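Local coordinates for suppressor protein MPT5 (Saccharomyces cerevisiae, PDB 5BZ1), which binds the 3'-untranslated regions of target messenger RNAs through its Pumilio-repeat domain, which makes up this chain, and regulates their expression after transcription, at residues A[80-85]-A[115-120]; A[107-112]-A[150-155]; A[231-236]-A[261-266]; A[235-240]-A[299-304]. One frame throughout, in Å; residues are numbered along the deposited sequence.

Contacts 1 to 3 join consecutive Pumilio repeats along the helical PUF domain; contact 4 ties the end of Pumilio 6 to the long helix 288-307, which runs into Pumilio 8. Contacts 1 and 2 touch each other, their centres about 12 Å apart: Ile115 and Ile119 pack on Phe152, and Ile118 links the two contacts through Val109. Contacts 3 and 4 lie on the other side of the chain's centre, their centres about 9 Å apart, and share helix 229-240, which contact 3 joins to helix 253-273 and contact 4 to helix 288-307. The nearest atoms to the bound RNA lie about 7 Å away in contact 3, 9 Å in contact 2 and 14 Å in contacts 1 and 4.

Contact 1. Residues A[80-85]-A[115-120]; sequences LLIQTI and IDLIIK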
# COMPACT_ATOMS: atom_id res chain seq x y z
N LEU A 80 1.30 5.79 -32.05
CA LEU A 80 0.48 4.93 -32.90
C LEU A 80 0.31 3.54 -32.29
O LEU A 80 -0.78 2.98 -32.33
CB LEU A 80 1.07 4.84 -34.31
CG LEU A 80 0.32 3.96 -35.30
CD1 LEU A 80 -1.16 4.33 -35.34
CD2 LEU A 80 0.93 4.05 -36.70
N LEU A 81 1.39 3.00 -31.72
CA LEU A 81 1.33 1.72 -31.02
C LEU A 81 0.31 1.75 -29.88
O LEU A 81 -0.51 0.84 -29.74
CB LEU A 81 2.72 1.35 -30.46
CG LEU A 81 2.78 0.28 -29.36
CD1 LEU A 81 2.29 -1.06 -29.86
CD2 LEU A 81 4.18 0.14 -28.79
N ILE A 82 0.36 2.81 -29.08
CA ILE A 82 -0.54 2.95 -27.94
C ILE A 82 -1.98 3.20 -28.42
O ILE A 82 -2.93 2.69 -27.83
CB ILE A 82 -0.06 4.07 -26.99
CG1 ILE A 82 1.25 3.66 -26.32
CG2 ILE A 82 -1.12 4.38 -25.93
CD1 ILE A 82 1.86 4.73 -25.42
N GLN A 83 -2.12 3.98 -29.49
CA GLN A 83 -3.43 4.21 -30.10
C GLN A 83 -4.08 2.90 -30.53
O GLN A 83 -5.30 2.76 -30.48
CB GLN A 83 -3.31 5.15 -31.30
CG GLN A 83 -3.59 6.62 -31.00
CD GLN A 83 -3.09 7.55 -32.09
OE1 GLN A 83 -2.40 7.13 -33.02
NE2 GLN A 83 -3.42 8.83 -31.97
N THR A 84 -3.26 1.95 -30.95
CA THR A 84 -3.75 0.67 -31.45
C THR A 84 -4.27 -0.23 -30.33
O THR A 84 -5.28 -0.92 -30.50
CB THR A 84 -2.66 -0.08 -32.25
OG1 THR A 84 -2.13 0.78 -33.27
CG2 THR A 84 -3.23 -1.33 -32.90
N ILE A 85 -3.60 -0.22 -29.19
CA ILE A 85 -3.86 -1.22 -28.15
C ILE A 85 -4.49 -0.72 -26.85
O ILE A 85 -4.80 -1.53 -25.98
CB ILE A 85 -2.59 -2.05 -27.83
CG1 ILE A 85 -1.43 -1.14 -27.40
CG2 ILE A 85 -2.17 -2.89 -29.03
CD1 ILE A 85 -1.37 -0.86 -25.91
N ILE A 115 0.20 9.14 -22.33
CA ILE A 115 -0.29 8.83 -20.99
C ILE A 115 -1.82 8.87 -20.95
O ILE A 115 -2.45 7.96 -20.41
CB ILE A 115 0.30 9.78 -19.93
CG1 ILE A 115 1.81 9.55 -19.80
CG2 ILE A 115 -0.37 9.59 -18.58
CD1 ILE A 115 2.52 10.54 -18.91
N ASP A 116 -2.41 9.90 -21.55
CA ASP A 116 -3.87 10.04 -21.57
C ASP A 116 -4.57 8.93 -22.36
O ASP A 116 -5.67 8.52 -22.01
CB ASP A 116 -4.27 11.43 -22.08
CG ASP A 116 -3.99 12.52 -21.06
OD1 ASP A 116 -3.79 12.19 -19.88
OD2 ASP A 116 -3.98 13.71 -21.45
N LEU A 117 -3.94 8.46 -23.43
CA LEU A 117 -4.47 7.32 -24.19
C LEU A 117 -4.53 6.06 -23.32
O LEU A 117 -5.55 5.37 -23.28
CB LEU A 117 -3.63 7.05 -25.44
CG LEU A 117 -3.87 7.99 -26.62
CD1 LEU A 117 -2.85 7.73 -27.72
CD2 LEU A 117 -5.28 7.81 -27.16
N ILE A 118 -3.44 5.78 -22.62
CA ILE A 118 -3.38 4.66 -21.68
C ILE A 118 -4.45 4.79 -20.60
O ILE A 118 -5.18 3.84 -20.32
CB ILE A 118 -1.98 4.57 -21.03
CG1 ILE A 118 -0.94 4.10 -22.05
CG2 ILE A 118 -2.00 3.63 -19.84
CD1 ILE A 118 0.50 4.26 -21.59
N ILE A 119 -4.54 5.97 -20.00
CA ILE A 119 -5.54 6.25 -18.97
C ILE A 119 -6.96 6.10 -19.52
O ILE A 119 -7.87 5.64 -18.82
CB ILE A 119 -5.32 7.66 -18.37
CG1 ILE A 119 -4.02 7.70 -17.58
CG2 ILE A 119 -6.48 8.07 -17.48
CD1 ILE A 119 -3.94 6.61 -16.51
N LYS A 120 -7.16 6.47 -20.78
CA LYS A 120 -8.45 6.31 -21.43
C LYS A 120 -8.83 4.83 -21.54
O LYS A 120 -10.00 4.46 -21.37
CB LYS A 120 -8.45 6.95 -22.82
CG LYS A 120 -9.78 6.87 -23.56
CD LYS A 120 -9.67 7.53 -24.93
CE LYS A 120 -10.94 7.33 -25.74
NZ LYS A 120 -10.84 7.97 -27.08
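Ile82 sends its CG2 methyl between two residues of helix 112-121, 3.7 Å from Leu117 CB and 3.9 Å from Ile118 CG1. This branch lies anti to the backbone N and beside the carbonyl carbon, while CG1 takes the place beside the N (chi1 -67°). The two arms of the isoleucine therefore divide the work: CG2 meets the base of Leu117 and the CG1 methylene of Ile118, and the longer arm ends with CD1 at 4.1 Å from Ile118 CD1. A beta-branched residue suits this place because it widens close to the helix and can meet two neighbours at once. The segments 80-85 and 115-120 run nearly parallel, their directions 10° apart and their axes 9.4 Å at closest approach, as expected of equivalent helices in successive repeats of an alpha-alpha solenoid; here Ile82 and Gln83, at the end of Pumilio 2, meet Pumilio 3. Ile105 of helix 98-107 also touches Ile82, and Ile106 of the same helix touches Ile118, which adds helix 98-107 to the apolar layer. On the outer margin Gln83 lays its aliphatic part against Leu117, with CG 3.5 Å from Leu117 CD1. The glutamine chain is extended beyond CG, which carries the amide away from this methyl, so that the stem does the touching, and a polar residue with a greasy stem fits such an exposed position. Leu117 reaches across because its CG stands beside the backbone N, anti to the carbonyl carbon (chi1 -78°), and its CD1 lies 4.2 Å from Ile82 CG2 as well.

Contact 2. Residues A[107-112]-A[150-155]; sequences DTVDNE and FKFSPS
The Phe152 ring receives Val109 at its edge, near the ring plane, where Val109 CG2 lies 4.4 Å from Phe152 CE1. Ile115 and Ile119 of helix 112-121 and Ile106 of helix 98-107 also touch this phenylalanine, a buried aromatic between the Pumilio 3 and Pumilio 4 repeats of the PUF solenoid. Segment 107-112 is the turn between the helices 98-107 and 112-121, and Asn111 holds the N-cap position of the latter. Val109, compact and branched, offers one methyl to both Phe152 and Lys151: its CG2 also meets Lys151 CE at 3.9 Å, the two side chains running antiparallel alongside one another. Lys151 starts with CG anti to the backbone N (chi1 -177°) and bends at chi2 (69°), which brings its ammonium group to the end of helix 98-107. A lysine suits this exposed place, since its methylenes pack on the valine while its charge can answer main-chain oxygens. NZ donates to Asp107 O at 3.1 Å, approaching from above the carbonyl plane, 53° off it, instead of along a lone-pair direction. A second grip is indirect: NZ donates to a water at 2.9 Å, and that water donates to Val109 O at 2.6 Å.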
# COMPACT_ATOMS: atom_id res chain seq x y z
N ASP A 107 6.56 2.61 -18.83
CA ASP A 107 7.84 3.07 -18.31
C ASP A 107 8.58 3.99 -19.27
O ASP A 107 9.46 4.76 -18.86
CB ASP A 107 8.73 1.87 -17.96
CG ASP A 107 9.84 2.23 -17.00
OD1 ASP A 107 9.56 2.85 -15.96
OD2 ASP A 107 11.01 1.88 -17.29
N THR A 108 8.22 3.92 -20.55
CA THR A 108 8.91 4.70 -21.58
C THR A 108 8.00 5.64 -22.38
O THR A 108 8.30 5.94 -23.54
CB THR A 108 9.66 3.79 -22.58
OG1 THR A 108 8.72 2.92 -23.23
CG2 THR A 108 10.70 2.95 -21.86
N VAL A 109 6.91 6.10 -21.78
CA VAL A 109 6.04 7.07 -22.46
C VAL A 109 6.81 8.36 -22.76
O VAL A 109 7.64 8.80 -21.96
CB VAL A 109 4.76 7.40 -21.66
CG1 VAL A 109 3.79 6.24 -21.69
CG2 VAL A 109 5.10 7.80 -20.23
N ASP A 110 6.52 8.96 -23.92
CA ASP A 110 7.25 10.15 -24.36
C ASP A 110 6.57 11.44 -23.91
O ASP A 110 7.25 12.45 -23.68
CB ASP A 110 7.35 10.16 -25.89
CG ASP A 110 8.16 9.01 -26.43
OD1 ASP A 110 9.33 8.86 -26.02
OD2 ASP A 110 7.62 8.25 -27.26
N ASN A 111 5.25 11.41 -23.80
CA ASN A 111 4.49 12.64 -23.57
C ASN A 111 3.11 12.40 -22.95
O ASN A 111 2.69 11.26 -22.75
CB ASN A 111 4.35 13.41 -24.88
CG ASN A 111 3.73 12.58 -25.99
OD1 ASN A 111 2.67 11.98 -25.81
ND2 ASN A 111 4.40 12.52 -27.14
N GLU A 112 2.41 13.50 -22.70
CA GLU A 112 1.10 13.50 -22.06
C GLU A 112 0.04 12.80 -22.93
O GLU A 112 -0.84 12.12 -22.40
CB GLU A 112 0.67 14.94 -21.79
CG GLU A 112 -0.59 15.08 -20.94
CD GLU A 112 -0.28 15.31 -19.48
OE1 GLU A 112 0.89 15.14 -19.09
OE2 GLU A 112 -1.21 15.66 -18.72
N PHE A 150 3.45 4.73 -9.97
CA PHE A 150 4.77 5.34 -9.81
C PHE A 150 5.22 6.19 -11.00
O PHE A 150 6.09 7.05 -10.85
CB PHE A 150 5.82 4.28 -9.48
CG PHE A 150 5.70 3.73 -8.09
CD1 PHE A 150 6.05 4.50 -6.99
CD2 PHE A 150 5.25 2.43 -7.88
CE1 PHE A 150 5.94 3.99 -5.70
CE2 PHE A 150 5.14 1.92 -6.60
CZ PHE A 150 5.49 2.70 -5.51
N LYS A 151 4.64 5.94 -12.17
CA LYS A 151 5.04 6.64 -13.38
C LYS A 151 4.16 7.87 -13.68
O LYS A 151 4.65 8.90 -14.14
CB LYS A 151 5.02 5.68 -14.58
CG LYS A 151 5.49 6.29 -15.90
CD LYS A 151 6.98 6.61 -15.88
CE LYS A 151 7.46 7.11 -17.25
NZ LYS A 151 8.91 7.40 -17.26
N PHE A 152 2.86 7.75 -13.41
CA PHE A 152 1.91 8.80 -13.78
C PHE A 152 1.65 9.79 -12.65
O PHE A 152 1.85 9.48 -11.48
CB PHE A 152 0.58 8.18 -14.22
CG PHE A 152 0.67 7.33 -15.46
CD1 PHE A 152 1.75 7.44 -16.33
CD2 PHE A 152 -0.33 6.42 -15.75
CE1 PHE A 152 1.83 6.65 -17.48
CE2 PHE A 152 -0.26 5.62 -16.89
CZ PHE A 152 0.82 5.74 -17.76
N SER A 153 1.19 10.98 -13.02
CA SER A 153 0.74 11.97 -12.03
C SER A 153 -0.53 11.49 -11.34
O SER A 153 -1.39 10.87 -11.98
CB SER A 153 0.46 13.31 -12.71
OG SER A 153 -0.07 14.24 -11.79
N PRO A 154 -0.65 11.77 -10.04
CA PRO A 154 -1.86 11.42 -9.27
C PRO A 154 -3.14 12.01 -9.88
O PRO A 154 -4.22 11.48 -9.63
CB PRO A 154 -1.59 12.04 -7.90
CG PRO A 154 -0.10 11.98 -7.77
CD PRO A 154 0.42 12.27 -9.16
N SER A 155 -3.02 13.06 -10.68
CA SER A 155 -4.16 13.62 -11.39
C SER A 155 -4.77 12.61 -12.39
O SER A 155 -5.85 12.85 -12.93
CB SER A 155 -3.77 14.90 -12.13
OG SER A 155 -2.98 14.61 -13.26
O HOH W 1 9.23 7.95 -20.06

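Contact 3. Residues A[231-236]-A[261-266]; sequences YLLAEL and IKKLFR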
# COMPACT_ATOMS: atom_id res chain seq x y z
N TYR A 231 -8.39 13.84 12.36
CA TYR A 231 -9.68 13.14 12.39
C TYR A 231 -9.56 11.64 12.67
O TYR A 231 -10.42 11.06 13.32
CB TYR A 231 -10.45 13.36 11.09
CG TYR A 231 -9.99 12.49 9.94
CD1 TYR A 231 -10.67 11.32 9.61
CD2 TYR A 231 -8.87 12.83 9.20
CE1 TYR A 231 -10.25 10.53 8.57
CE2 TYR A 231 -8.44 12.04 8.16
CZ TYR A 231 -9.13 10.90 7.85
OH TYR A 231 -8.69 10.12 6.81
N LEU A 232 -8.49 11.01 12.17
CA LEU A 232 -8.38 9.55 12.19
C LEU A 232 -8.34 8.95 13.60
O LEU A 232 -8.95 7.91 13.84
CB LEU A 232 -7.17 9.08 11.37
CG LEU A 232 -7.10 7.56 11.15
CD1 LEU A 232 -8.36 7.07 10.43
CD2 LEU A 232 -5.86 7.18 10.36
N LEU A 233 -7.62 9.60 14.51
CA LEU A 233 -7.50 9.12 15.88
C LEU A 233 -8.87 9.01 16.56
O LEU A 233 -9.27 7.93 16.99
CB LEU A 233 -6.59 10.04 16.69
CG LEU A 233 -5.11 10.04 16.32
CD1 LEU A 233 -4.41 11.27 16.88
CD2 LEU A 233 -4.44 8.78 16.84
N ALA A 234 -9.58 10.13 16.65
CA ALA A 234 -10.91 10.15 17.23
C ALA A 234 -11.88 9.24 16.48
O ALA A 234 -12.68 8.53 17.09
CB ALA A 234 -11.44 11.57 17.28
N GLU A 235 -11.82 9.28 15.15
CA GLU A 235 -12.70 8.47 14.32
C GLU A 235 -12.51 6.98 14.61
O GLU A 235 -13.48 6.26 14.85
CB GLU A 235 -12.44 8.74 12.84
CG GLU A 235 -13.52 8.25 11.90
CD GLU A 235 -14.61 9.28 11.68
OE1 GLU A 235 -14.29 10.49 11.67
OE2 GLU A 235 -15.78 8.88 11.51
N LEU A 236 -11.26 6.53 14.59
CA LEU A 236 -10.94 5.15 14.92
C LEU A 236 -11.38 4.81 16.34
O LEU A 236 -12.02 3.78 16.56
CB LEU A 236 -9.44 4.88 14.78
CG LEU A 236 -8.86 4.72 13.38
CD1 LEU A 236 -7.41 4.30 13.45
CD2 LEU A 236 -9.66 3.70 12.58
N ILE A 261 -1.66 3.02 20.21
CA ILE A 261 -1.18 3.47 21.51
C ILE A 261 0.17 4.19 21.40
O ILE A 261 0.34 5.28 21.97
CB ILE A 261 -1.09 2.30 22.51
CG1 ILE A 261 -2.49 1.82 22.87
CG2 ILE A 261 -0.33 2.70 23.77
CD1 ILE A 261 -2.52 0.54 23.70
N LYS A 262 1.11 3.60 20.68
CA LYS A 262 2.41 4.23 20.45
C LYS A 262 2.26 5.59 19.76
O LYS A 262 3.01 6.52 20.05
CB LYS A 262 3.32 3.32 19.61
CG LYS A 262 3.84 2.08 20.34
CD LYS A 262 4.84 1.32 19.49
CE LYS A 262 4.47 -0.15 19.36
NZ LYS A 262 5.40 -0.89 18.47
N LYS A 263 1.29 5.69 18.86
CA LYS A 263 1.03 6.94 18.16
C LYS A 263 0.55 8.02 19.13
O LYS A 263 0.97 9.18 19.03
CB LYS A 263 -0.00 6.73 17.05
CG LYS A 263 -0.22 7.97 16.20
CD LYS A 263 -1.22 7.73 15.09
CE LYS A 263 -1.41 8.98 14.26
NZ LYS A 263 -0.13 9.44 13.63
N LEU A 264 -0.32 7.64 20.05
CA LEU A 264 -0.81 8.55 21.08
C LEU A 264 0.34 9.08 21.94
O LEU A 264 0.45 10.28 22.18
CB LEU A 264 -1.84 7.86 21.97
CG LEU A 264 -3.21 7.53 21.36
CD1 LEU A 264 -4.06 6.75 22.34
CD2 LEU A 264 -3.93 8.80 20.94
N PHE A 265 1.19 8.16 22.39
CA PHE A 265 2.36 8.51 23.19
C PHE A 265 3.28 9.47 22.45
O PHE A 265 3.72 10.48 23.00
CB PHE A 265 3.14 7.24 23.55
CG PHE A 265 2.58 6.50 24.74
CD1 PHE A 265 2.09 7.18 25.85
CD2 PHE A 265 2.54 5.11 24.75
CE1 PHE A 265 1.59 6.50 26.94
CE2 PHE A 265 2.04 4.42 25.84
CZ PHE A 265 1.56 5.11 26.94
N ARG A 266 3.57 9.17 21.18
CA ARG A 266 4.51 9.97 20.40
C ARG A 266 4.01 11.40 20.16
O ARG A 266 4.80 12.35 20.21
CB ARG A 266 4.82 9.28 19.06
CG ARG A 266 5.97 9.92 18.31
CD ARG A 266 6.42 9.07 17.14
NE ARG A 266 7.78 9.42 16.72
CZ ARG A 266 8.42 8.84 15.71
NH1 ARG A 266 7.82 7.89 15.00
NH2 ARG A 266 9.65 9.22 15.40
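Leu233 rests its CD2 methyl on the aliphatic chain of Lys263, 3.8 Å from Lys263 CD and 4.0 Å from Lys263 CE, the two side chains meeting at a slant. The same methyl approaches Leu264 CD2 at 4.1 Å, so a single branch of Leu233 touches two consecutive residues of segment 261-266. Leucine suits this buried position, being long enough to meet the side chains that reach back across an 8.5 Å separation of the Leu233 and Leu264 CA atoms. Lys263 leaves its helix with CG anti to the backbone N (chi1 -175°) and stays extended until a turn at chi4 (60°). The straight part presents its methylenes to the leucine, and the final bend directs NZ to polar partners beyond the segments: a salt bridge with Asp229 OD1 and a hydrogen bond to Leu223 O. Stem and tip of this lysine are both used, the carbons in the apolar layer and the ammonium against a charge and a main-chain oxygen. The contact joins Pumilio 6 to Pumilio 7, successive repeats of the all-helical PUF scaffold. Around it, Leu232 and Leu236 turn to helix 215-223, touching Leu222 and Leu223 respectively. Helix 288-307 closes in from another direction: its Ser294 touches both Leu233 and Leu264, and its Ile297 packs on Leu264.

Contact 4. Residues A[235-240]-A[299-304]; sequences ELFNRL and LTTIDI
Segments 235-240 and 299-304 are helical and run in roughly the same direction, at 28° to each other, but their axes come no closer than 12.7 Å and the nearest CA atoms, those of Phe237 and Thr301, are 9.3 Å apart. Phe237 bridges this separation, and a phenylalanine suits the place because a long, flat apolar side chain can cross so wide a spacing of axes. Its CG lies anti to the backbone N (chi1 -166°), extending the ring from helix 229-240 so that its far end reaches helix 288-307. There Thr300 CG2 comes in at the ring edge, in plane, 3.9 Å from both CE2 and CZ of Phe237. The methyl points at the ring's rim of hydrogens because it stands anti to the threonine's backbone N, while Thr300 OG1 lies beside that N and bonds to Asn296 O in its own helix. Threonine fits here, one branch satisfied by the main chain and the other apolar. Helices 229-240 and 288-307 belong to the C-terminal part of the Pumilio solenoid, and the shorter helix 244-248 sits against the contact: its Leu244 touches Phe237, Thr301 and Ile304. Thr301 OG1 lies 3.5 Å from Phe237 CE1; this hydroxyl is already engaged with Ile297 O. Ile304, one turn on from Thr300, completes the set, its CD1 4.2 Å from Phe237 CZ. Replacing Phe237 by an alanine would probably open a gap between the two helices, leaving the Thr300 methyl and the end of Ile304 without their aromatic neighbour.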
# COMPACT_ATOMS: atom_id res chain seq x y z
N GLU A 235 -11.82 9.28 15.15
CA GLU A 235 -12.70 8.47 14.32
C GLU A 235 -12.51 6.98 14.61
O GLU A 235 -13.48 6.26 14.85
CB GLU A 235 -12.44 8.74 12.84
CG GLU A 235 -13.52 8.25 11.90
CD GLU A 235 -14.61 9.28 11.68
OE1 GLU A 235 -14.29 10.49 11.67
OE2 GLU A 235 -15.78 8.88 11.51
N LEU A 236 -11.26 6.53 14.59
CA LEU A 236 -10.94 5.15 14.92
C LEU A 236 -11.38 4.81 16.34
O LEU A 236 -12.02 3.78 16.56
CB LEU A 236 -9.44 4.88 14.78
CG LEU A 236 -8.86 4.72 13.38
CD1 LEU A 236 -7.41 4.30 13.45
CD2 LEU A 236 -9.66 3.70 12.58
N PHE A 237 -11.05 5.67 17.30
CA PHE A 237 -11.36 5.36 18.69
C PHE A 237 -12.86 5.32 18.95
O PHE A 237 -13.32 4.50 19.74
CB PHE A 237 -10.66 6.33 19.65
CG PHE A 237 -10.68 5.86 21.07
CD1 PHE A 237 -9.93 4.76 21.46
CD2 PHE A 237 -11.46 6.51 22.02
CE1 PHE A 237 -9.95 4.31 22.77
CE2 PHE A 237 -11.48 6.07 23.34
CZ PHE A 237 -10.72 4.97 23.71
N ASN A 238 -13.62 6.20 18.31
CA ASN A 238 -15.07 6.20 18.46
C ASN A 238 -15.69 4.89 17.96
O ASN A 238 -16.61 4.36 18.58
CB ASN A 238 -15.70 7.39 17.73
CG ASN A 238 -15.36 8.72 18.38
OD1 ASN A 238 -14.93 8.76 19.54
ND2 ASN A 238 -15.55 9.81 17.65
N ARG A 239 -15.16 4.37 16.86
CA ARG A 239 -15.69 3.16 16.24
C ARG A 239 -15.27 1.89 16.97
O ARG A 239 -15.93 0.85 16.86
CB ARG A 239 -15.26 3.08 14.77
CG ARG A 239 -16.41 3.10 13.78
CD ARG A 239 -15.99 2.60 12.40
NE ARG A 239 -17.14 2.29 11.55
CZ ARG A 239 -17.88 1.19 11.67
NH1 ARG A 239 -17.59 0.29 12.61
NH2 ARG A 239 -18.90 0.97 10.86
N LEU A 240 -14.18 1.97 17.74
CA LEU A 240 -13.55 0.79 18.31
C LEU A 240 -13.50 0.71 19.83
O LEU A 240 -13.31 -0.38 20.37
CB LEU A 240 -12.12 0.67 17.79
CG LEU A 240 -11.99 0.62 16.27
CD1 LEU A 240 -10.53 0.73 15.89
CD2 LEU A 240 -12.61 -0.67 15.75
N LEU A 299 -6.03 8.58 28.21
CA LEU A 299 -6.59 8.42 29.55
C LEU A 299 -7.74 7.41 29.54
O LEU A 299 -7.83 6.56 30.43
CB LEU A 299 -7.07 9.76 30.09
CG LEU A 299 -6.01 10.83 30.39
CD1 LEU A 299 -6.66 12.10 30.90
CD2 LEU A 299 -5.00 10.30 31.39
N THR A 300 -8.61 7.52 28.55
CA THR A 300 -9.72 6.59 28.39
C THR A 300 -9.21 5.17 28.12
O THR A 300 -9.77 4.19 28.61
CB THR A 300 -10.66 7.04 27.25
OG1 THR A 300 -11.03 8.41 27.45
CG2 THR A 300 -11.91 6.17 27.21
N THR A 301 -8.13 5.07 27.34
CA THR A 301 -7.51 3.79 27.03
C THR A 301 -6.91 3.13 28.28
O THR A 301 -7.00 1.92 28.46
CB THR A 301 -6.43 3.94 25.94
OG1 THR A 301 -7.03 4.35 24.71
CG2 THR A 301 -5.69 2.63 25.72
N ILE A 302 -6.31 3.95 29.14
CA ILE A 302 -5.74 3.45 30.39
C ILE A 302 -6.85 2.91 31.29
O ILE A 302 -6.68 1.88 31.94
CB ILE A 302 -4.93 4.54 31.13
CG1 ILE A 302 -3.75 5.01 30.27
CG2 ILE A 302 -4.41 4.03 32.46
CD1 ILE A 302 -2.94 6.13 30.90
N ASP A 303 -7.98 3.61 31.32
CA ASP A 303 -9.15 3.18 32.08
C ASP A 303 -9.64 1.80 31.62
O ASP A 303 -9.93 0.93 32.43
CB ASP A 303 -10.28 4.20 31.96
CG ASP A 303 -10.01 5.49 32.72
OD1 ASP A 303 -9.15 5.48 33.63
OD2 ASP A 303 -10.66 6.51 32.41
N ILE A 304 -9.74 1.63 30.30
CA ILE A 304 -10.21 0.38 29.72
C ILE A 304 -9.27 -0.79 30.03
O ILE A 304 -9.71 -1.86 30.44
CB ILE A 304 -10.39 0.51 28.20
CG1 ILE A 304 -11.47 1.54 27.87
CG2 ILE A 304 -10.72 -0.83 27.57
CD1 ILE A 304 -11.61 1.84 26.39